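PDB 5K9Z: putative short-chain dehydrogenase/reductase from Burkholderia xenovorans, which probably catalyses the NAD- or NADP-dependent interconversion of an alcohol and its carbonyl compound. Local coordinates for residues G139-I143 / R182-V186. Coordinates in Å, arbitrary orientation, origin at the centre of the assembly. Numbering follows the deposited sequence.
Sequences GSGCI and RGVRV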
ATOM      1  N   GLY C 139      -6.831 -27.452  16.669  1.00 29.62           N
ATOM      2  CA  GLY C 139      -6.164 -27.616  15.394  1.00 23.25           C
ATOM      3  C   GLY C 139      -6.866 -26.921  14.250  1.00 23.65           C
ATOM      4  O   GLY C 139      -6.633 -27.270  13.091  1.00 21.55           O
ATOM      5  N   SER C 140      -7.743 -25.959  14.538  1.00 20.79           N
ATOM      6  CA  SER C 140      -8.457 -25.233  13.494  1.00 21.77           C
ATOM      7  C   SER C 140      -9.075 -23.990  14.115  1.00 19.26           C
ATOM      8  O   SER C 140      -9.248 -23.902  15.334  1.00 22.48           O
ATOM      9  CB  SER C 140      -9.556 -26.075  12.837  1.00 22.44           C
ATOM     10  OG  SER C 140     -10.599 -26.312  13.774  1.00 26.74           O
ATOM     11  N   GLY C 141      -9.415 -23.049  13.264  1.00 20.46           N
ATOM     12  CA  GLY C 141     -10.050 -21.827  13.713  1.00 24.36           C
ATOM     13  C   GLY C 141      -9.618 -20.655  12.862  1.00 23.01           C
ATOM     14  O   GLY C 141      -8.598 -20.680  12.174  1.00 16.85           O
ATOM     15  N   CYS C 142     -10.389 -19.573  12.965  1.00 16.64           N
ATOM     16  CA  CYS C 142     -10.213 -18.406  12.121  1.00 18.33           C
ATOM     17  C   CYS C 142     -10.348 -17.174  13.003  1.00 20.07           C
ATOM     18  O   CYS C 142     -11.392 -16.981  13.630  1.00 19.77           O
ATOM     19  CB  CYS C 142     -11.267 -18.402  11.005  1.00 28.57           C
ATOM     20  SG  CYS C 142     -11.064 -17.088   9.853  1.00 40.17           S
ATOM     21  N   ILE C 143      -9.306 -16.348  13.063  1.00 15.97           N
ATOM     22  CA  ILE C 143      -9.324 -15.122  13.858  1.00 16.35           C
ATOM     23  C   ILE C 143      -9.348 -13.932  12.906  1.00 21.03           C
ATOM     24  O   ILE C 143      -8.447 -13.764  12.072  1.00 20.23           O
ATOM     25  CB  ILE C 143      -8.120 -15.054  14.809  1.00 17.74           C
ATOM     26  CG1 ILE C 143      -8.121 -16.284  15.732  1.00 19.61           C
ATOM     27  CG2 ILE C 143      -8.181 -13.795  15.625  1.00 20.70           C
ATOM     28  CD1 ILE C 143      -6.875 -16.416  16.607  1.00 15.27           C
ATOM     29  N   ARG C 182      -0.171 -24.383  13.276  1.00 26.57           N
ATOM     30  CA  ARG C 182      -1.109 -24.961  14.234  1.00 22.25           C
ATOM     31  C   ARG C 182      -2.507 -25.130  13.647  1.00 21.01           C
ATOM     32  O   ARG C 182      -3.411 -25.567  14.363  1.00 26.59           O
ATOM     33  CB  ARG C 182      -1.195 -24.101  15.508  1.00 23.56           C
ATOM     34  CG  ARG C 182       0.148 -23.611  16.065  1.00 29.15           C
ATOM     35  CD  ARG C 182       0.973 -24.721  16.722  1.00 43.74           C
ATOM     36  NE  ARG C 182       0.295 -25.367  17.846  1.00 55.46           N
ATOM     37  CZ  ARG C 182       0.360 -24.951  19.114  1.00 58.57           C
ATOM     38  NH1 ARG C 182       1.067 -23.874  19.439  1.00 57.64           N
ATOM     39  NH2 ARG C 182      -0.287 -25.615  20.064  1.00 56.96           N
ATOM     40  N   GLY C 183      -2.708 -24.788  12.373  1.00 22.35           N
ATOM     41  CA  GLY C 183      -4.002 -24.912  11.746  1.00 23.46           C
ATOM     42  C   GLY C 183      -4.942 -23.736  11.930  1.00 27.34           C
ATOM     43  O   GLY C 183      -6.124 -23.855  11.579  1.00 26.62           O
ATOM     44  N   VAL C 184      -4.465 -22.602  12.449  1.00 23.02           N
ATOM     45  CA  VAL C 184      -5.325 -21.468  12.789  1.00 19.18           C
ATOM     46  C   VAL C 184      -4.973 -20.313  11.866  1.00 24.06           C
ATOM     47  O   VAL C 184      -3.804 -19.915  11.777  1.00 20.98           O
ATOM     48  CB  VAL C 184      -5.168 -21.060  14.267  1.00 20.31           C
ATOM     49  CG1 VAL C 184      -6.067 -19.863  14.590  1.00 20.40           C
ATOM     50  CG2 VAL C 184      -5.497 -22.229  15.185  1.00 21.61           C
ATOM     51  N   ARG C 185      -5.985 -19.756  11.205  1.00 18.99           N
ATOM     52  CA  ARG C 185      -5.795 -18.650  10.279  1.00 18.14           C
ATOM     53  C   ARG C 185      -6.082 -17.327  10.967  1.00 17.05           C
ATOM     54  O   ARG C 185      -6.885 -17.264  11.898  1.00 17.89           O
ATOM     55  CB  ARG C 185      -6.695 -18.781   9.047  1.00 19.53           C
ATOM     56  CG  ARG C 185      -6.378 -19.961   8.147  1.00 22.92           C
ATOM     57  CD  ARG C 185      -7.225 -19.897   6.874  1.00 19.64           C
ATOM     58  NE  ARG C 185      -8.630 -20.113   7.164  1.00 19.65           N
ATOM     59  CZ  ARG C 185      -9.588 -19.216   6.961  1.00 23.17           C
ATOM     60  NH1 ARG C 185      -9.300 -18.023   6.445  1.00 23.01           N
ATOM     61  NH2 ARG C 185     -10.840 -19.524   7.263  1.00 23.02           N
ATOM     62  N   VAL C 186      -5.379 -16.277  10.527  1.00 16.51           N
ATOM     63  CA  VAL C 186      -5.568 -14.919  11.040  1.00 16.87           C
ATOM     64  C   VAL C 186      -5.640 -13.970   9.846  1.00 16.13           C
ATOM     65  O   VAL C 186      -4.709 -13.919   9.039  1.00 15.46           O
ATOM     66  CB  VAL C 186      -4.447 -14.474  11.997  1.00 17.36           C
ATOM     67  CG1 VAL C 186      -4.838 -13.153  12.720  1.00 18.01           C
ATOM     68  CG2 VAL C 186      -4.079 -15.593  13.022  1.00 18.11           C
TER
HETATM   69  O   HOH W   1      -8.859 -23.414  10.159  1.00 27.95           O
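Neighbouring parallel strands share their hydrogen bonds unevenly: one residue gives both its NH and its CO to the partner strand, and the next turns both to the other side. R185 plays the first role here. Its N donates to G141 O at 2.9 Å, and its O accepts from I143 N at 2.8 Å, both nearly straight. The next backbone bond of the pair links I143 to N187, while V186 N is taken by N244 OD1. C142, directly across from R185, bonds through its backbone to M92 of strand 91-94 and to D90 just before it, on the side away from R185. V184 N and G183 N are taken up by L179 O and A180 O in the Schellman motif that ends the preceding helix. Ahead of the first direct bond, a water bridges instead: G141 N and G183 O are 3.8 Å apart, and the water accepts from G141 N (3.2 Å) and donates to G183 O (3.1 Å). The pair belongs to the right-handed beta-alpha-beta crossover of a Rossmann fold, strand 141-146, helix 159-179 and strand 184-191. On the face bearing I143, V184 and V186, I143 CD1 lies 4.1 Å from V184 CG1, and helices 110-138 and 159-179 cover these side chains. On the other face C142 SG sits over the R185 guanidinium, 3.6 Å from R185 NH2, whose hydrogen bond goes to L235 O; R185 NH1 donates to V243 O.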